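Local structure of charybdin (Charybdis maritima, 2B7U) at residues 126-138 with 181-195. The protein belongs to the ribosome-inactivating protein family and folds as a single chain of mixed alpha/beta structure. Numbering follows the deposited sequence. Where two conformers were deposited one is given.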
loop_
_atom_site.group_PDB
_atom_site.type_symbol
_atom_site.label_atom_id
_atom_site.label_comp_id
_atom_site.label_asym_id
_atom_site.label_seq_id
_atom_site.Cartn_x
_atom_site.Cartn_y
_atom_site.Cartn_z
ATOM N N GLN A 126 1.157 12.273 15.038
ATOM C CA GLN A 126 -0.081 12.696 14.388
ATOM C C GLN A 126 -0.838 11.459 13.935
ATOM O O GLN A 126 -0.227 10.526 13.424
ATOM C CB GLN A 126 0.220 13.584 13.180
ATOM C CG GLN A 126 -1.040 14.147 12.511
ATOM C CD GLN A 126 -0.766 15.317 11.578
ATOM O OE1 GLN A 126 0.379 15.624 11.250
ATOM N NE2 GLN A 126 -1.828 15.982 11.146
ATOM N N ASP A 127 -2.160 11.480 14.121
ATOM C CA ASP A 127 -3.028 10.344 13.785
ATOM C C ASP A 127 -3.275 10.228 12.277
ATOM O O ASP A 127 -3.369 11.242 11.573
ATOM C CB ASP A 127 -4.368 10.483 14.512
ATOM C CG ASP A 127 -4.221 10.463 16.030
ATOM O OD1 ASP A 127 -4.956 11.225 16.713
ATOM O OD2 ASP A 127 -3.371 9.684 16.540
ATOM N N ILE A 128 -3.384 8.993 11.787
ATOM C CA ILE A 128 -3.641 8.743 10.363
ATOM C C ILE A 128 -4.899 9.484 9.902
ATOM O O ILE A 128 -4.928 10.044 8.806
ATOM C CB ILE A 128 -3.734 7.210 10.046
ATOM C CG1 ILE A 128 -2.373 6.667 9.604
ATOM C CG2 ILE A 128 -4.701 6.893 8.905
ATOM C CD1 ILE A 128 -1.291 6.880 10.575
ATOM N N LEU A 129 -5.917 9.511 10.752
ATOM C CA LEU A 129 -7.181 10.146 10.413
ATOM C C LEU A 129 -7.144 11.674 10.462
ATOM O O LEU A 129 -8.105 12.312 10.033
ATOM C CB LEU A 129 -8.302 9.614 11.317
ATOM C CG LEU A 129 -8.609 8.117 11.170
ATOM C CD1 LEU A 129 -9.759 7.709 12.085
ATOM C CD2 LEU A 129 -8.928 7.715 9.721
ATOM N N ASP A 130 -6.048 12.259 10.957
ATOM C CA ASP A 130 -5.944 13.714 11.101
ATOM C C ASP A 130 -5.002 14.311 10.060
ATOM O O ASP A 130 -4.675 15.505 10.107
ATOM C CB ASP A 130 -5.481 14.071 12.519
ATOM C CG ASP A 130 -6.582 13.871 13.567
ATOM O OD1 ASP A 130 -7.791 13.958 13.230
ATOM O OD2 ASP A 130 -6.239 13.636 14.753
ATOM N N ILE A 131 -4.564 13.471 9.127
ATOM C CA ILE A 131 -3.658 13.865 8.060
ATOM C C ILE A 131 -4.452 14.062 6.775
ATOM O O ILE A 131 -5.415 13.339 6.512
ATOM C CB ILE A 131 -2.567 12.779 7.879
ATOM C CG1 ILE A 131 -1.636 12.781 9.095
ATOM C CG2 ILE A 131 -1.778 12.970 6.579
ATOM C CD1 ILE A 131 -0.679 11.627 9.153
ATOM N N SER A 132 -4.043 15.033 5.961
ATOM C CA SER A 132 -4.757 15.312 4.721
ATOM C C SER A 132 -4.147 14.544 3.574
ATOM O O SER A 132 -2.924 14.399 3.504
ATOM C CB SER A 132 -4.735 16.811 4.395
ATOM O OG SER A 132 -5.415 17.044 3.167
ATOM N N TYR A 133 -5.008 14.057 2.667
ATOM C CA TYR A 133 -4.588 13.195 1.558
ATOM C C TYR A 133 -5.047 13.715 0.207
ATOM O O TYR A 133 -5.601 12.977 -0.603
ATOM C CB TYR A 133 -5.129 11.788 1.755
ATOM C CG TYR A 133 -4.708 11.182 3.054
ATOM C CD1 TYR A 133 -5.620 10.974 4.081
ATOM C CD2 TYR A 133 -3.406 10.788 3.257
ATOM C CE1 TYR A 133 -5.215 10.407 5.270
ATOM C CE2 TYR A 133 -3.006 10.215 4.433
ATOM C CZ TYR A 133 -3.916 10.017 5.438
ATOM O OH TYR A 133 -3.499 9.467 6.618
ATOM N N ASN A 134 -4.860 15.003 -0.028
ATOM C CA ASN A 134 -5.198 15.568 -1.324
ATOM C C ASN A 134 -3.918 15.810 -2.144
ATOM O O ASN A 134 -2.818 15.438 -1.734
ATOM C CB ASN A 134 -6.069 16.815 -1.166
ATOM C CG ASN A 134 -5.377 17.940 -0.448
ATOM O OD1 ASN A 134 -4.188 17.873 -0.136
ATOM N ND2 ASN A 134 -6.125 19.016 -0.196
ATOM N N LYS A 135 -4.057 16.451 -3.299
ATOM C CA LYS A 135 -2.917 16.704 -4.171
ATOM C C LYS A 135 -1.882 17.599 -3.490
ATOM O O LYS A 135 -0.676 17.369 -3.582
ATOM C CB LYS A 135 -3.401 17.352 -5.473
ATOM C CG LYS A 135 -2.345 17.621 -6.511
ATOM C CD LYS A 135 -3.002 18.220 -7.735
ATOM C CE LYS A 135 -2.020 18.573 -8.824
ATOM N NZ LYS A 135 -2.743 19.069 -10.049
ATOM N N ASN A 136 -2.361 18.630 -2.803
ATOM C CA ASN A 136 -1.460 19.514 -2.067
ATOM C C ASN A 136 -0.654 18.740 -1.021
ATOM O O ASN A 136 0.535 18.986 -0.853
ATOM C CB ASN A 136 -2.227 20.675 -1.430
ATOM C CG ASN A 136 -2.740 21.694 -2.460
ATOM O OD1 ASN A 136 -3.776 22.314 -2.251
ATOM N ND2 ASN A 136 -2.013 21.872 -3.554
ATOM N N ALA A 137 -1.286 17.779 -0.340
ATOM C CA ALA A 137 -0.578 16.974 0.670
ATOM C C ALA A 137 0.466 16.064 0.027
ATOM O O ALA A 137 1.548 15.849 0.582
ATOM C CB ALA A 137 -1.556 16.172 1.504
ATOM N N LEU A 138 0.144 15.520 -1.137
ATOM C CA LEU A 138 1.091 14.682 -1.853
ATOM C C LEU A 138 2.279 15.505 -2.341
ATOM O O LEU A 138 3.403 15.060 -2.284
ATOM C CB LEU A 138 0.386 13.964 -2.991
ATOM C CG LEU A 138 1.151 12.864 -3.699
ATOM C CD1 LEU A 138 1.724 11.839 -2.714
ATOM C CD2 LEU A 138 0.224 12.247 -4.742
ATOM N N ASN A 181 -11.583 13.585 -4.548
ATOM C CA ASN A 181 -11.288 14.710 -3.651
ATOM C C ASN A 181 -9.906 15.327 -3.912
ATOM O O ASN A 181 -9.479 16.259 -3.224
ATOM C CB ASN A 181 -11.388 14.235 -2.202
ATOM C CG ASN A 181 -12.827 14.005 -1.753
ATOM O OD1 ASN A 181 -13.596 14.960 -1.602
ATOM N ND2 ASN A 181 -13.195 12.750 -1.531
ATOM N N LEU A 182 -9.234 14.837 -4.948
ATOM C CA LEU A 182 -7.818 15.098 -5.156
ATOM C C LEU A 182 -7.472 16.569 -5.362
ATOM O O LEU A 182 -6.545 17.085 -4.750
ATOM C CB LEU A 182 -7.331 14.282 -6.349
ATOM C CG LEU A 182 -5.835 14.229 -6.596
ATOM C CD1 LEU A 182 -5.116 13.410 -5.536
ATOM C CD2 LEU A 182 -5.608 13.666 -7.970
ATOM N N GLU A 183 -8.238 17.240 -6.207
ATOM C CA GLU A 183 -7.926 18.627 -6.564
ATOM C C GLU A 183 -8.560 19.646 -5.620
ATOM O O GLU A 183 -8.478 20.858 -5.868
ATOM C CB GLU A 183 -8.333 18.882 -8.011
ATOM C CG GLU A 183 -7.575 18.013 -9.011
ATOM C CD GLU A 183 -7.635 18.567 -10.421
ATOM O OE1 GLU A 183 -6.851 19.496 -10.732
ATOM O OE2 GLU A 183 -8.468 18.077 -11.214
ATOM N N SER A 184 -9.167 19.166 -4.535
ATOM C CA SER A 184 -9.785 20.031 -3.537
ATOM C C SER A 184 -8.747 20.910 -2.853
ATOM O O SER A 184 -7.631 20.467 -2.580
ATOM C CB SER A 184 -10.520 19.194 -2.488
ATOM O OG SER A 184 -11.120 20.026 -1.505
ATOM N N SER A 185 -9.131 22.156 -2.581
ATOM C CA SER A 185 -8.278 23.104 -1.861
ATOM C C SER A 185 -8.340 22.912 -0.341
ATOM O O SER A 185 -7.455 23.385 0.382
ATOM C CB SER A 185 -8.667 24.545 -2.217
ATOM O OG SER A 185 -10.034 24.799 -1.931
ATOM N N GLU A 186 -9.386 22.238 0.139
ATOM C CA GLU A 186 -9.529 21.942 1.560
ATOM C C GLU A 186 -9.026 20.524 1.825
ATOM O O GLU A 186 -8.916 19.722 0.893
ATOM C CB GLU A 186 -10.994 22.068 2.005
ATOM C CG GLU A 186 -11.464 23.513 2.291
ATOM C CD GLU A 186 -12.789 23.571 3.058
ATOM O OE1 GLU A 186 -13.042 22.680 3.907
ATOM O OE2 GLU A 186 -13.581 24.516 2.819
ATOM N N PRO A 187 -8.709 20.218 3.091
ATOM C CA PRO A 187 -8.257 18.880 3.465
ATOM C C PRO A 187 -9.203 17.751 3.056
ATOM O O PRO A 187 -10.433 17.900 3.090
ATOM C CB PRO A 187 -8.176 18.955 4.994
ATOM C CG PRO A 187 -7.939 20.376 5.284
ATOM C CD PRO A 187 -8.739 21.118 4.259
ATOM N N VAL A 188 -8.605 16.630 2.666
ATOM C CA VAL A 188 -9.337 15.423 2.351
ATOM C C VAL A 188 -8.953 14.430 3.424
ATOM O O VAL A 188 -7.787 14.051 3.512
ATOM C CB VAL A 188 -8.933 14.881 0.976
ATOM C CG1 VAL A 188 -9.588 13.526 0.706
ATOM C CG2 VAL A 188 -9.294 15.894 -0.102
ATOM N N LYS A 189 -9.911 14.054 4.262
ATOM C CA LYS A 189 -9.659 13.053 5.302
ATOM C C LYS A 189 -10.064 11.667 4.824
ATOM O O LYS A 189 -10.896 11.524 3.923
ATOM C CB LYS A 189 -10.407 13.376 6.604
ATOM C CG LYS A 189 -11.913 13.086 6.594
ATOM C CD LYS A 189 -12.445 12.860 8.007
ATOM C CE LYS A 189 -13.961 12.687 8.032
ATOM N NZ LYS A 189 -14.443 11.498 7.276
ATOM N N LEU A 190 -9.478 10.652 5.444
ATOM C CA LEU A 190 -9.863 9.272 5.191
ATOM C C LEU A 190 -11.028 8.933 6.117
ATOM O O LEU A 190 -10.888 9.091 7.319
ATOM C CB LEU A 190 -8.677 8.372 5.505
ATOM C CG LEU A 190 -8.870 6.862 5.366
ATOM C CD1 LEU A 190 -8.782 6.434 3.911
ATOM C CD2 LEU A 190 -7.836 6.145 6.195
ATOM N N PRO A 191 -12.175 8.477 5.571
ATOM C CA PRO A 191 -13.275 8.046 6.433
ATOM C C PRO A 191 -12.847 6.921 7.370
ATOM O O PRO A 191 -12.101 6.048 6.963
ATOM C CB PRO A 191 -14.331 7.558 5.441
ATOM C CG PRO A 191 -14.011 8.278 4.175
ATOM C CD PRO A 191 -12.542 8.375 4.147
ATOM N N GLN A 192 -13.322 6.943 8.611
ATOM C CA GLN A 192 -12.903 5.956 9.605
ATOM C C GLN A 192 -13.222 4.527 9.159
ATOM O O GLN A 192 -12.458 3.601 9.442
ATOM C CB GLN A 192 -13.537 6.249 10.979
ATOM C CG GLN A 192 -12.881 5.460 12.122
ATOM C CD GLN A 192 -13.216 6.016 13.503
ATOM O OE1 GLN A 192 -12.408 5.923 14.439
ATOM N NE2 GLN A 192 -14.406 6.580 13.640
ATOM N N TRP A 193 -14.330 4.329 8.450
ATOM C CA TRP A 193 -14.688 2.977 8.025
ATOM C C TRP A 193 -13.654 2.398 7.057
ATOM O O TRP A 193 -13.392 1.185 7.042
ATOM C CB TRP A 193 -16.094 2.931 7.444
ATOM C CG TRP A 193 -16.306 3.446 6.053
ATOM C CD1 TRP A 193 -16.682 4.718 5.690
ATOM C CD2 TRP A 193 -16.204 2.698 4.845
ATOM N NE1 TRP A 193 -16.811 4.790 4.322
ATOM C CE2 TRP A 193 -16.530 3.563 3.781
ATOM C CE3 TRP A 193 -15.869 1.376 4.552
ATOM C CZ2 TRP A 193 -16.526 3.141 2.455
ATOM C CZ3 TRP A 193 -15.881 0.966 3.234
ATOM C CH2 TRP A 193 -16.200 1.845 2.208
ATOM N N MET A 194 -13.075 3.266 6.230
ATOM C CA MET A 194 -12.014 2.846 5.309
ATOM C C MET A 194 -10.741 2.475 6.070
ATOM O O MET A 194 -10.038 1.537 5.689
ATOM C CB MET A 194 -11.746 3.924 4.261
ATOM C CG MET A 194 -12.894 4.105 3.334
ATOM S SD MET A 194 -12.580 5.299 2.025
ATOM C CE MET A 194 -14.220 5.343 1.292
ATOM N N GLN A 195 -10.419 3.185 7.138
ATOM C CA GLN A 195 -9.316 2.744 8.004
ATOM C C GLN A 195 -9.614 1.407 8.705
ATOM O O GLN A 195 -8.853 0.418 8.632
ATOM C CB GLN A 195 -9.022 3.812 9.054
ATOM C CG GLN A 195 -7.876 3.418 9.970
ATOM C CD GLN A 195 -7.758 4.329 11.154
ATOM O OE1 GLN A 195 -8.709 4.498 11.919
ATOM N NE2 GLN A 195 -6.599 4.921 11.322
HETATM O O HOH W 1 -7.570 11.667 7.211
HETATM O O HOH W 2 -5.955 6.907 13.054
HETATM O O HOH W 3 -5.261 19.562 -3.389
#
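Leu182 O is gripped twice: Lys135 N donates to it at 2.9 Å, lying in the carbonyl plane on a lone pair, and water 3 donates a second bond. That water also donates to Ser184 O and accepts from Asn136 N, so two amides of the first turn of helix 135-147 are tied to the 181-184 turn, one directly and one through solvent. Asn134 caps this helix. With chi1 at 63°, its CG sits between backbone N and carbonyl carbon, which lets OD1 accept from Ala137 N at 2.9 Å while ND2 turns to the other segment. There ND2 gives a weak bond to Glu186 O (3.1 Å, bent to 126° at the hydrogen), and Asn134 CB packs on Val188 CG2. The extended Lys135 chain runs beside Glu183, but NZ and Glu183 OE1 stay 4.2 Å apart, beyond a salt bridge; NZ is hydrogen-bonded to Glu17 O and Leu19 O.

Farther along, a backbone bond, Tyr133 N to Val188 O at 2.9 Å, in the carbonyl plane, is joined by one from Val188 N to the Ser132 hydroxyl OG at 3.3 Å, both straighter than the Asn134 ND2 bond. Water 1 continues this seam, accepting from Leu190 N and lying 2.8 Å from Ile131 O, one of several acceptors competing for its protons. The Tyr133 hydroxyl donates to Ile128 O, which helps fix the ring with CE1 against Leu190 CB. Beyond it, Leu129 sends CD2 to 3.4 Å from Leu190 O and CD1 onto Gln192 CG; the Gln195 amide packs against its branch point, NE2 donating to water 2. Ile159 of helix 151-170 touches both Ile128 and Tyr133, and Phe178 meets Leu190. The chemistry implies two largely non-helical segments joined mostly through main-chain polar groups, with waters adding to the bonding and apolar packing around Leu190.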